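Local coordinates for putative MAR1 (Leishmania donovani, PDB 1X9G), which belongs to the isochorismatase superfamily and is a putative ribonuclease, at the interface of chains A and B. Residues are numbered along the deposited sequence; one frame, centred on the assembly and turned at random. Chains: chain A/B, Putative MAR1.

The interface of chains A and B. Residues chain A 12, 174-175, 178-179; chain B 92-93, 123.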
loop_
_atom_site.group_PDB
_atom_site.type_symbol
_atom_site.label_atom_id
_atom_site.label_comp_id
_atom_site.label_asym_id
_atom_site.label_seq_id
_atom_site.Cartn_x
_atom_site.Cartn_y
_atom_site.Cartn_z
ATOM N N LEU A 12 10.118 14.684 6.400
ATOM C CA LEU A 12 10.910 13.635 7.088
ATOM C C LEU A 12 11.339 14.110 8.485
ATOM O O LEU A 12 10.823 15.119 8.953
ATOM C CB LEU A 12 12.124 13.241 6.239
ATOM C CG LEU A 12 11.909 12.632 4.856
ATOM C CD1 LEU A 12 13.123 12.771 4.003
ATOM C CD2 LEU A 12 11.558 11.159 4.986
ATOM N N LEU A 174 20.571 9.316 9.078
ATOM C CA LEU A 174 20.820 10.213 7.967
ATOM C C LEU A 174 19.862 11.384 7.810
ATOM O O LEU A 174 20.179 12.370 7.134
ATOM C CB LEU A 174 20.774 9.381 6.685
ATOM C CG LEU A 174 21.902 8.353 6.558
ATOM C CD1 LEU A 174 21.977 7.758 5.152
ATOM C CD2 LEU A 174 23.289 8.968 6.946
ATOM N N GLN A 175 18.661 11.255 8.356
ATOM C CA GLN A 175 17.649 12.270 8.164
ATOM C C GLN A 175 17.874 13.354 9.206
ATOM O O GLN A 175 17.610 14.529 8.959
ATOM C CB GLN A 175 16.251 11.678 8.312
ATOM C CG GLN A 175 15.672 10.929 7.068
ATOM C CD GLN A 175 14.390 10.185 7.437
ATOM O OE1 GLN A 175 13.517 10.755 8.065
ATOM N NE2 GLN A 175 14.306 8.902 7.115
ATOM N N LYS A 178 21.614 16.311 8.360
ATOM C CA LYS A 178 21.288 16.381 6.937
ATOM C C LYS A 178 22.467 16.471 5.912
ATOM O O LYS A 178 22.242 16.564 4.696
ATOM C CB LYS A 178 20.221 17.448 6.735
ATOM C CG LYS A 178 18.855 17.133 7.417
ATOM C CD LYS A 178 17.671 17.408 6.425
ATOM C CE LYS A 178 16.288 17.159 7.024
ATOM N NZ LYS A 178 16.012 15.697 7.368
ATOM N N ASP A 179 23.716 16.371 6.406
ATOM C CA ASP A 179 24.946 16.691 5.634
ATOM C C ASP A 179 26.146 15.838 6.088
ATOM O O ASP A 179 26.334 15.641 7.277
ATOM C CB ASP A 179 25.288 18.171 5.831
ATOM C CG ASP A 179 26.026 18.782 4.637
ATOM O OD1 ASP A 179 27.155 18.325 4.284
ATOM O OD2 ASP A 179 25.455 19.750 4.063
ATOM N N ARG B 92 25.828 17.435 1.310
ATOM C CA ARG B 92 24.418 17.327 1.643
ATOM C C ARG B 92 23.861 15.982 1.134
ATOM O O ARG B 92 24.173 15.576 -0.004
ATOM C CB ARG B 92 23.679 18.524 1.061
ATOM C CG ARG B 92 22.177 18.500 1.177
ATOM C CD ARG B 92 21.671 19.876 1.526
ATOM N NE ARG B 92 21.474 19.956 2.975
ATOM C CZ ARG B 92 20.323 20.247 3.577
ATOM N NH1 ARG B 92 19.228 20.505 2.863
ATOM N NH2 ARG B 92 20.274 20.297 4.907
ATOM N N PHE B 93 23.097 15.265 1.980
ATOM C CA PHE B 93 22.552 13.955 1.556
ATOM C C PHE B 93 21.544 14.171 0.442
ATOM O O PHE B 93 21.576 13.478 -0.574
ATOM C CB PHE B 93 21.994 13.109 2.704
ATOM C CG PHE B 93 23.016 12.732 3.717
ATOM C CD1 PHE B 93 22.757 12.883 5.080
ATOM C CD2 PHE B 93 24.278 12.265 3.312
ATOM C CE1 PHE B 93 23.742 12.544 6.044
ATOM C CE2 PHE B 93 25.281 11.943 4.261
ATOM C CZ PHE B 93 24.995 12.075 5.640
ATOM N N GLN B 123 15.682 11.935 0.774
ATOM C CA GLN B 123 15.818 13.367 1.171
ATOM C C GLN B 123 15.647 14.319 0.013
ATOM O O GLN B 123 14.995 15.373 0.141
ATOM C CB GLN B 123 17.146 13.626 1.918
ATOM C CG GLN B 123 17.288 12.665 3.104
ATOM C CD GLN B 123 18.371 13.024 4.082
ATOM O OE1 GLN B 123 18.547 14.190 4.417
ATOM N NE2 GLN B 123 19.062 12.011 4.611
#
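B:Gln123, on helix 117-130 of chain B, reaches across to the end of helix 169-176 of chain A and hydrogen-bonds A:Leu174, its side-chain amide NE2 donating to the backbone O at 2.8 Å. The bond is bent: the donor stands above the carbonyl plane, off the lone pairs, with 107° at the oxygen. CG of the glutamine lies anti to its carbonyl carbon (chi1 -54°) and the chain runs extended beyond it, which carries the amide the full way to the helix end. A second, nearly straight hydrogen bond is all backbone, from B:Phe93 N to A:Lys178 O at 3.1 Å. Next to it A:Asp179 and B:Arg92 pair as an antiparallel beta bridge, so two short loop stretches run side by side here. The patch is part of a contact between two copies of one protein that is not an exact two-fold, and it may or may not persist in solution.

Apolar packing fills in around these bonds. The branch CD2 of A:Leu174 meets the CE1 corner of the B:Phe93 ring at 3.7 Å, the two side chains crossing at about a right angle, while the backbone carbonyl carbon of A:Asp179 lies over one ring face, towards the rim. At the far end A:Leu12 CD1 brushes B:Gln123 CA.

Charged groups contribute more loosely. The carboxylate of A:Asp179 sits against the backbone of B:Arg92; its OD2 is 4.1 Å from the guanidinium NE, so any attraction is probably weak, and no salt bridge forms. The arginine chain bends at chi2 and chi3, bringing NH2 alongside A:Lys178 CB. The lysine's own tip turns back within chain A, where NZ donates to the backbone O of A:Gln175.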